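Local coordinates for protein 3-guanidinopropionase (Pseudomonas aeruginosa, PDB 3NIQ) that catalyses the manganese-dependent hydrolysis of 3-guanidinopropanoate to beta-alanine and urea, acting as a homohexamer of the arginase family, at residues S238-V243 with V282-P287; T49-A54 with G253-G258; L142-F147 with L181-I186; G38-P43 with G86-A91. All coordinates share one frame; numbering follows the deposited sequence.

Contacts 1, 3 and 4 are pairings of neighbouring strands in one parallel sheet, whereas contact 2 joins two loops beyond its strands. Contact 1 holds D240 and D242, two of the four aspartates of the binuclear manganese site, with its centre about 7 Å from that of the chain. Contact 3 adjoins it across the sheet: F147 O lies 2.9 Å from D240 N, and H146 stands beside the metal ligands D148 and H126. Contact 2 packs on contact 1 where S286 OG comes within 3.4 Å of G53 C; its T254 side chain is about 6 Å from a manganese ion. Contact 4 is at the far edge, its V42 side chain about 14 Å from a manganese ion.

Contact 1: S238-V243 with V282-P287; sequences SFDVDV and VVEVSP. With MN (manganese (II) ion), chain E; MN (manganese (II) ion), chain D.
One carboxylate oxygen of D240 joins two manganese ions while its other oxygen rests against the aliphatic part of a second acidic residue, E284. D240 OD2 bridges the pair, 2.2 Å from the chain D manganese and 2.3 Å from the chain E manganese, and water 1 spans the same two ions. D240 OD1 accepts a hydrogen bond from D242 N (2.9 Å), an Asx turn that fixes the rotation of the carboxylate; the N-H arrives on the anti side, 35° out of the carboxylate plane. D242 chelates the chain E manganese through both OD1 and OD2. H126, D148, H150 and D152 complete the two sites. E284 CB comes within 3.3 Å of D240 OD1, and chi1 (-61°) puts CG beside the backbone N and against the same carboxylate; after the bend at chi2 its acid group stands 25° from that of D240, and E284 OE2 is bound by the backbone N of H126. Behind the metals, strands 235-240 and 277-283 run parallel. V283 N donates to F239 O, and V241 N returns the bond to V283 O at 3.2 Å where segment 238-243 leaves the sheet for a short 3-10 segment. V241 then turns back over the second segment, its CG1 3.8 Å from V285 CG2 and also touching V282 CG1. These carboxylates cluster in a buried place, with D240 OD2 4.6 Å from E284 OE2, and their mutual repulsion is probably offset by the two manganese ions, which also bring the bridging water between them as in the binuclear centres of other arginase-family enzymes.

Contact 2: T49-A54 with G253-G258; sequences TNRAGA and GTPEIG
Two loops that follow sheet strands meet here, probably at the rim of the metal-centred pocket: N50 and R51, in the loop after strand 37-42, close on G253, in the loop after strand 235-240. The carbonyl oxygen of G253 is the meeting point. N50 ND2 reaches it at 3.2 Å and R51 NE at the same distance, both as weak, bent hydrogen bonds with N-H...O angles of 123° and 129°, so the oxygen is held by two side chains though tightly by neither. N50 stretches CG anti to its backbone N, which carries the amide toward G253. R51 first runs CB and CG beside G253 O, then bends at chi3 (-49°) to bring its guanidinium against P255. There NH2 lies 3.5 Å from P255 CD and close to CG as well, the arginine crossing the proline ring at about a right angle. The same NH2 donates to T252 O, and the guanidinium forms a cation-pi contact with F289. In the arginase fold, loops at the C-terminal ends of the parallel strands surround the binuclear manganese centre; T254 reaches back toward it, touching the metal ligand H150. Water 2 links the loops a second time, donating to R51 O at 3.2 Å and hydrogen-bonding T254 OG1. Neighbouring subunits also meet these loops: R55 of one binds N50 O, while R69 of another forms a salt bridge with E256.

Contact 3: L142-F147 with L181-I186; sequences LGMVHF and LRTVQI
M144 to F147 pair with T183 to I186 in a parallel strand contact within the central sheet, the two short strands inclined by 15°. The backbone bonds pass back and forth: M144 N to R182 O, V184 N to M144 O, H146 N to V184 O and I186 N to H146 O. On the face bearing M144 and H146, a side-chain bond is added, Q185 NE2 donating a hydrogen bond to H146 ND1 at 3.1 Å. The amide nitrogen lies in the imidazole plane at the ring edge, although the amide itself is turned 47° against the ring. With ND1 accepting, the imidazole probably carries its proton on NE2, which hydrogen-bonds D148, a manganese ligand. Farther down this face M144 CE rests 3.8 Å from T183 CG2. The other face is apolar: I186 CD1 touches both V145 CG1 and F147 CE1, 4.1 Å from each, beneath helix 211-230. At the start of the pairing R182 bends at chi3 (-51°) to spread its guanidinium over G143, whose CA sits 3.6 Å from NH1 above one face of the group; NH1 and NH2 donate to V230 O and P234 O. Such parallel strands with helices on their faces are the core of the arginase alpha/beta fold, here carrying a second-shell histidine to the binuclear manganese site.

Contact 4: G38-P43 with G86-A91; sequences GLIGVP and GDLGDA
Strands 38-42 and 86-90 run parallel at 26° to one another, and a beta bulge between L39 and G41 shifts their register by one residue. Before the bulge L39 N binds G86 O and L88 N binds L39 O; beyond it G41 N reaches G89 O at 3.1 Å and A91 N binds G41 O at 2.8 Å. The extra residue falls at L88 and G89, where positive phi at G89 (80°) turns the chain and its N-H is taken by D87 OD1 at 2.8 Å, an Asx turn. L88 swings toward the partner strand and lies alongside I40, pointing the same way: its CB meets I40 CG1 at 3.8 Å and its CD1 also lies over G38 CA. Further on, the methyl of A91 packs against V42 CG2. On the face of L39 and D90, the CG of L39 comes 3.3 Å from G86 O. D90 reaches over G41, bringing OD1 3.3 Å from G41 CA, and lays OD2 against P43 CG; the absence of a side chain at G41 matters, since a CB there would collide with this carboxylate. The acidic groups of D87 and D90 both form salt bridges with R62, while D90 OD2 also accepts from the backbone N of G19 in a neighbouring subunit. Helix 98-114 covers the opposite face at I40 and V42. This is an edge pair of the eight-stranded parallel sheet of the arginase fold, with 85-90 an outermost strand within the chain and a beta bulge beside a subunit interface.

Contact 1: S238-V243 with V282-P287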
# COMPACT_ATOMS: atom_id res chain seq x y z
N SER A 238 -7.04 22.98 19.84
CA SER A 238 -6.69 21.59 19.75
C SER A 238 -7.35 20.98 18.50
O SER A 238 -8.57 20.96 18.37
CB SER A 238 -7.14 20.87 21.02
OG SER A 238 -6.80 19.50 20.95
N PHE A 239 -6.52 20.44 17.61
CA PHE A 239 -6.99 19.95 16.32
C PHE A 239 -6.80 18.43 16.21
O PHE A 239 -5.67 17.93 16.10
CB PHE A 239 -6.22 20.67 15.20
CG PHE A 239 -6.78 20.42 13.83
CD1 PHE A 239 -7.75 21.27 13.30
CD2 PHE A 239 -6.35 19.32 13.08
CE1 PHE A 239 -8.29 21.03 12.01
CE2 PHE A 239 -6.89 19.06 11.81
CZ PHE A 239 -7.85 19.92 11.27
N ASP A 240 -7.91 17.69 16.23
CA ASP A 240 -7.88 16.25 16.07
C ASP A 240 -8.13 16.01 14.58
O ASP A 240 -9.15 16.43 14.04
CB ASP A 240 -8.96 15.61 16.98
CG ASP A 240 -9.08 14.09 16.83
OD1 ASP A 240 -8.65 13.51 15.80
OD2 ASP A 240 -9.65 13.43 17.74
N VAL A 241 -7.19 15.36 13.91
CA VAL A 241 -7.25 15.24 12.46
C VAL A 241 -8.47 14.43 12.02
O VAL A 241 -8.88 14.54 10.88
CB VAL A 241 -5.96 14.67 11.81
CG1 VAL A 241 -4.74 15.59 12.06
CG2 VAL A 241 -5.68 13.25 12.29
N ASP A 242 -9.05 13.65 12.93
CA ASP A 242 -10.26 12.90 12.56
C ASP A 242 -11.52 13.81 12.42
O ASP A 242 -12.58 13.34 12.03
CB ASP A 242 -10.47 11.66 13.48
CG ASP A 242 -11.00 12.00 14.88
OD1 ASP A 242 -11.56 13.10 15.07
OD2 ASP A 242 -10.86 11.15 15.79
N VAL A 243 -11.38 15.11 12.69
CA VAL A 243 -12.42 16.08 12.28
C VAL A 243 -12.56 16.06 10.74
O VAL A 243 -13.66 16.24 10.20
CB VAL A 243 -12.11 17.51 12.74
CG1 VAL A 243 -10.97 18.14 11.94
CG2 VAL A 243 -13.38 18.39 12.69
N VAL A 282 -1.93 19.32 17.42
CA VAL A 282 -2.46 18.56 16.30
C VAL A 282 -2.33 17.10 16.71
O VAL A 282 -1.21 16.59 16.84
CB VAL A 282 -1.65 18.80 15.00
CG1 VAL A 282 -2.20 17.96 13.87
CG2 VAL A 282 -1.67 20.29 14.60
N VAL A 283 -3.45 16.44 16.96
CA VAL A 283 -3.38 15.10 17.56
C VAL A 283 -4.04 14.06 16.68
O VAL A 283 -4.72 14.42 15.75
CB VAL A 283 -4.04 15.08 18.96
CG1 VAL A 283 -3.30 16.01 19.89
CG2 VAL A 283 -5.56 15.45 18.87
N GLU A 284 -3.78 12.79 17.00
CA GLU A 284 -4.40 11.59 16.40
C GLU A 284 -3.88 11.25 14.99
O GLU A 284 -4.48 10.42 14.30
CB GLU A 284 -5.96 11.64 16.43
CG GLU A 284 -6.60 11.71 17.83
CD GLU A 284 -6.47 10.41 18.62
OE1 GLU A 284 -5.94 9.40 18.09
OE2 GLU A 284 -6.88 10.39 19.80
N VAL A 285 -2.78 11.86 14.56
CA VAL A 285 -2.10 11.34 13.36
C VAL A 285 -1.55 9.95 13.66
O VAL A 285 -0.77 9.79 14.57
CB VAL A 285 -0.95 12.25 12.87
CG1 VAL A 285 -0.26 11.64 11.63
CG2 VAL A 285 -1.50 13.68 12.50
N SER A 286 -1.98 8.95 12.89
CA SER A 286 -1.60 7.57 13.18
C SER A 286 -0.95 6.92 11.94
O SER A 286 -1.63 6.36 11.09
CB SER A 286 -2.81 6.78 13.68
OG SER A 286 -2.45 5.45 14.02
N PRO A 287 0.39 7.02 11.84
CA PRO A 287 1.13 6.56 10.65
C PRO A 287 0.87 5.11 10.18
O PRO A 287 0.83 4.89 8.96
CB PRO A 287 2.60 6.77 11.04
CG PRO A 287 2.53 8.02 11.92
CD PRO A 287 1.23 7.82 12.75
MN MN E . -11.69 12.42 17.47
MN MN D . -10.07 13.75 19.85
O HOH W 1 -11.53 11.83 19.62

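Contact 2: T49-A54 with G253-G258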
# COMPACT_ATOMS: atom_id res chain seq x y z
N THR A 49 -8.34 3.42 22.78
CA THR A 49 -9.24 2.29 23.06
C THR A 49 -9.52 1.39 21.87
O THR A 49 -10.01 0.27 22.02
CB THR A 49 -10.58 2.79 23.60
OG1 THR A 49 -11.12 3.75 22.70
CG2 THR A 49 -10.37 3.43 24.96
N ASN A 50 -9.18 1.87 20.68
CA ASN A 50 -9.42 1.15 19.44
C ASN A 50 -8.10 0.94 18.66
O ASN A 50 -7.31 0.08 19.01
CB ASN A 50 -10.48 1.91 18.63
CG ASN A 50 -10.83 1.24 17.30
OD1 ASN A 50 -11.05 0.01 17.21
ND2 ASN A 50 -10.89 2.07 16.24
N ARG A 51 -7.87 1.72 17.61
CA ARG A 51 -6.69 1.49 16.76
C ARG A 51 -5.56 2.37 17.24
O ARG A 51 -5.65 3.59 17.18
CB ARG A 51 -7.02 1.75 15.27
CG ARG A 51 -8.21 0.93 14.78
CD ARG A 51 -8.35 0.89 13.25
NE ARG A 51 -8.28 2.22 12.65
CZ ARG A 51 -8.56 2.49 11.38
NH1 ARG A 51 -8.96 1.53 10.54
NH2 ARG A 51 -8.43 3.73 10.93
N ALA A 52 -4.51 1.75 17.78
CA ALA A 52 -3.36 2.52 18.26
C ALA A 52 -2.42 2.88 17.11
O ALA A 52 -2.66 2.49 15.96
CB ALA A 52 -2.64 1.75 19.34
N GLY A 53 -1.37 3.64 17.40
CA GLY A 53 -0.38 3.95 16.39
C GLY A 53 0.00 5.42 16.35
O GLY A 53 1.01 5.76 15.75
N ALA A 54 -0.76 6.27 17.04
CA ALA A 54 -0.46 7.70 17.13
C ALA A 54 0.88 7.99 17.81
O ALA A 54 1.42 9.10 17.70
CB ALA A 54 -1.63 8.47 17.83
N GLY A 253 -6.95 6.93 14.23
CA GLY A 253 -7.43 5.76 14.95
C GLY A 253 -8.93 5.54 14.87
O GLY A 253 -9.37 4.41 14.68
N THR A 254 -9.69 6.63 14.97
CA THR A 254 -11.16 6.53 15.03
C THR A 254 -11.85 7.32 13.92
O THR A 254 -12.52 8.34 14.19
CB THR A 254 -11.66 7.00 16.43
OG1 THR A 254 -10.92 6.30 17.43
CG2 THR A 254 -13.17 6.69 16.61
N PRO A 255 -11.71 6.86 12.66
CA PRO A 255 -12.30 7.61 11.54
C PRO A 255 -13.83 7.61 11.60
O PRO A 255 -14.44 6.64 12.06
CB PRO A 255 -11.82 6.84 10.30
CG PRO A 255 -11.63 5.38 10.81
CD PRO A 255 -11.12 5.56 12.23
N GLU A 256 -14.44 8.71 11.14
CA GLU A 256 -15.89 8.81 10.98
C GLU A 256 -16.11 9.47 9.62
O GLU A 256 -15.60 10.56 9.39
CB GLU A 256 -16.52 9.70 12.06
CG GLU A 256 -16.13 9.37 13.51
CD GLU A 256 -16.81 8.12 14.06
OE1 GLU A 256 -17.75 7.62 13.40
OE2 GLU A 256 -16.41 7.64 15.14
N ILE A 257 -16.87 8.83 8.72
CA ILE A 257 -17.01 9.37 7.36
C ILE A 257 -17.83 10.67 7.35
O ILE A 257 -18.51 11.00 8.35
CB ILE A 257 -17.65 8.34 6.39
CG1 ILE A 257 -19.10 8.02 6.77
CG2 ILE A 257 -16.81 7.02 6.32
CD1 ILE A 257 -19.86 7.34 5.60
N GLY A 258 -17.76 11.41 6.25
CA GLY A 258 -18.57 12.64 6.07
C GLY A 258 -18.05 13.78 6.92
O GLY A 258 -18.82 14.40 7.67
O HOH W 2 -8.34 4.78 18.41

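Contact 3: L142-F147 with L181-I186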
# COMPACT_ATOMS: atom_id res chain seq x y z
N LEU A 142 -8.28 27.71 30.88
CA LEU A 142 -8.12 28.00 29.45
C LEU A 142 -9.48 28.00 28.80
O LEU A 142 -10.40 27.31 29.27
CB LEU A 142 -7.27 26.89 28.77
CG LEU A 142 -5.82 26.70 29.19
CD1 LEU A 142 -5.24 25.39 28.66
CD2 LEU A 142 -4.96 27.86 28.76
N GLY A 143 -9.64 28.79 27.74
CA GLY A 143 -10.72 28.59 26.77
C GLY A 143 -10.19 27.66 25.67
O GLY A 143 -8.97 27.40 25.59
N MET A 144 -11.06 27.13 24.82
CA MET A 144 -10.58 26.28 23.71
C MET A 144 -11.47 26.29 22.48
O MET A 144 -12.68 26.34 22.60
CB MET A 144 -10.36 24.85 24.21
CG MET A 144 -9.96 23.83 23.14
SD MET A 144 -9.68 22.18 23.81
CE MET A 144 -11.34 21.67 24.23
N VAL A 145 -10.84 26.28 21.30
CA VAL A 145 -11.49 25.92 20.05
C VAL A 145 -10.97 24.52 19.72
O VAL A 145 -9.78 24.33 19.53
CB VAL A 145 -11.11 26.87 18.89
CG1 VAL A 145 -11.85 26.44 17.59
CG2 VAL A 145 -11.44 28.34 19.21
N HIS A 146 -11.88 23.56 19.67
CA HIS A 146 -11.54 22.15 19.57
C HIS A 146 -12.20 21.57 18.30
O HIS A 146 -13.42 21.55 18.18
CB HIS A 146 -12.07 21.46 20.84
CG HIS A 146 -11.98 19.97 20.83
ND1 HIS A 146 -12.90 19.17 21.46
CD2 HIS A 146 -11.07 19.13 20.27
CE1 HIS A 146 -12.59 17.89 21.29
NE2 HIS A 146 -11.47 17.84 20.57
N PHE A 147 -11.39 21.15 17.34
CA PHE A 147 -11.86 20.56 16.07
C PHE A 147 -11.80 19.04 16.21
O PHE A 147 -10.72 18.49 16.44
CB PHE A 147 -10.93 20.97 14.93
CG PHE A 147 -10.90 22.43 14.66
CD1 PHE A 147 -11.74 22.99 13.72
CD2 PHE A 147 -10.01 23.26 15.34
CE1 PHE A 147 -11.71 24.37 13.46
CE2 PHE A 147 -9.97 24.62 15.10
CZ PHE A 147 -10.82 25.19 14.15
N LEU A 181 -17.57 27.32 29.45
CA LEU A 181 -18.30 28.38 28.72
C LEU A 181 -17.46 29.03 27.64
O LEU A 181 -18.00 29.69 26.77
CB LEU A 181 -18.80 29.50 29.66
CG LEU A 181 -20.30 29.46 29.99
CD1 LEU A 181 -20.60 28.27 30.90
CD2 LEU A 181 -20.72 30.76 30.65
N ARG A 182 -16.14 28.89 27.72
CA ARG A 182 -15.31 29.36 26.64
C ARG A 182 -14.75 28.19 25.82
O ARG A 182 -13.66 28.25 25.29
CB ARG A 182 -14.19 30.27 27.18
CG ARG A 182 -14.76 31.55 27.83
CD ARG A 182 -13.72 32.67 27.96
NE ARG A 182 -12.49 32.21 28.58
CZ ARG A 182 -11.36 31.97 27.92
NH1 ARG A 182 -11.26 32.13 26.59
NH2 ARG A 182 -10.32 31.56 28.60
N THR A 183 -15.54 27.12 25.73
CA THR A 183 -15.16 25.95 24.93
C THR A 183 -16.15 25.76 23.80
O THR A 183 -17.37 25.75 24.00
CB THR A 183 -15.06 24.70 25.80
OG1 THR A 183 -14.11 24.94 26.85
CG2 THR A 183 -14.63 23.47 24.99
N VAL A 184 -15.62 25.62 22.60
CA VAL A 184 -16.45 25.35 21.44
C VAL A 184 -15.83 24.19 20.65
O VAL A 184 -14.61 24.17 20.40
CB VAL A 184 -16.71 26.62 20.59
CG1 VAL A 184 -15.40 27.27 20.13
CG2 VAL A 184 -17.65 26.29 19.36
N GLN A 185 -16.67 23.21 20.32
CA GLN A 185 -16.24 21.99 19.62
C GLN A 185 -16.89 21.95 18.26
O GLN A 185 -18.09 22.16 18.15
CB GLN A 185 -16.59 20.75 20.44
CG GLN A 185 -16.05 20.80 21.88
CD GLN A 185 -16.46 19.58 22.67
OE1 GLN A 185 -17.65 19.26 22.77
NE2 GLN A 185 -15.48 18.87 23.20
N ILE A 186 -16.08 21.71 17.22
CA ILE A 186 -16.54 21.81 15.84
C ILE A 186 -16.26 20.53 15.05
O ILE A 186 -15.11 20.07 15.01
CB ILE A 186 -15.83 22.98 15.10
CG1 ILE A 186 -15.99 24.30 15.87
CG2 ILE A 186 -16.38 23.09 13.69
CD1 ILE A 186 -15.18 25.45 15.34

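Contact 4: G38-P43 with G86-A91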
# COMPACT_ATOMS: atom_id res chain seq x y z
N GLY A 38 7.65 26.73 21.23
CA GLY A 38 8.30 25.41 21.19
C GLY A 38 7.48 24.38 20.44
O GLY A 38 6.29 24.22 20.71
N LEU A 39 8.11 23.71 19.48
CA LEU A 39 7.47 22.66 18.70
C LEU A 39 7.82 21.34 19.33
O LEU A 39 8.98 20.97 19.43
CB LEU A 39 7.90 22.69 17.22
CG LEU A 39 7.92 24.05 16.52
CD1 LEU A 39 8.24 23.89 15.01
CD2 LEU A 39 6.63 24.85 16.72
N ILE A 40 6.79 20.66 19.82
CA ILE A 40 7.01 19.51 20.69
C ILE A 40 6.24 18.30 20.20
O ILE A 40 5.06 18.39 19.86
CB ILE A 40 6.55 19.82 22.15
CG1 ILE A 40 7.28 21.06 22.70
CG2 ILE A 40 6.82 18.60 23.06
CD1 ILE A 40 6.38 21.91 23.71
N GLY A 41 6.90 17.15 20.22
CA GLY A 41 6.22 15.91 19.93
C GLY A 41 5.77 15.22 21.21
O GLY A 41 6.48 15.22 22.21
N VAL A 42 4.57 14.62 21.19
CA VAL A 42 4.16 13.78 22.31
C VAL A 42 3.77 12.38 21.81
O VAL A 42 2.58 12.11 21.55
CB VAL A 42 3.05 14.39 23.10
CG1 VAL A 42 2.87 13.60 24.39
CG2 VAL A 42 3.34 15.88 23.38
N PRO A 43 4.77 11.51 21.68
CA PRO A 43 4.59 10.23 21.00
C PRO A 43 3.97 9.21 21.94
O PRO A 43 4.67 8.36 22.47
CB PRO A 43 6.02 9.86 20.60
CG PRO A 43 6.89 10.50 21.67
CD PRO A 43 6.18 11.78 22.03
N GLY A 86 11.55 26.77 17.63
CA GLY A 86 12.50 25.66 17.60
C GLY A 86 11.85 24.31 17.84
O GLY A 86 10.72 24.24 18.32
N ASP A 87 12.58 23.25 17.49
CA ASP A 87 12.14 21.88 17.76
C ASP A 87 12.64 21.52 19.15
O ASP A 87 13.84 21.34 19.36
CB ASP A 87 12.65 20.89 16.69
CG ASP A 87 12.07 19.48 16.84
OD1 ASP A 87 11.78 19.07 17.97
OD2 ASP A 87 11.92 18.76 15.82
N LEU A 88 11.72 21.46 20.09
CA LEU A 88 12.03 21.18 21.47
C LEU A 88 12.12 19.69 21.76
O LEU A 88 12.18 19.28 22.90
CB LEU A 88 10.98 21.84 22.38
CG LEU A 88 11.38 23.08 23.17
CD1 LEU A 88 10.23 23.45 24.11
CD2 LEU A 88 12.71 22.89 23.97
N GLY A 89 12.12 18.86 20.72
CA GLY A 89 12.23 17.42 20.94
C GLY A 89 10.88 16.84 21.34
O GLY A 89 9.83 17.45 21.07
N ASP A 90 10.91 15.66 21.95
CA ASP A 90 9.69 14.98 22.39
C ASP A 90 9.54 15.00 23.90
O ASP A 90 10.52 14.83 24.62
CB ASP A 90 9.72 13.50 21.96
CG ASP A 90 9.51 13.31 20.47
OD1 ASP A 90 9.07 14.24 19.76
OD2 ASP A 90 9.80 12.19 20.03
N ALA A 91 8.31 15.17 24.38
CA ALA A 91 8.02 14.98 25.79
C ALA A 91 8.37 13.53 26.22
O ALA A 91 8.31 12.61 25.41
CB ALA A 91 6.57 15.28 26.07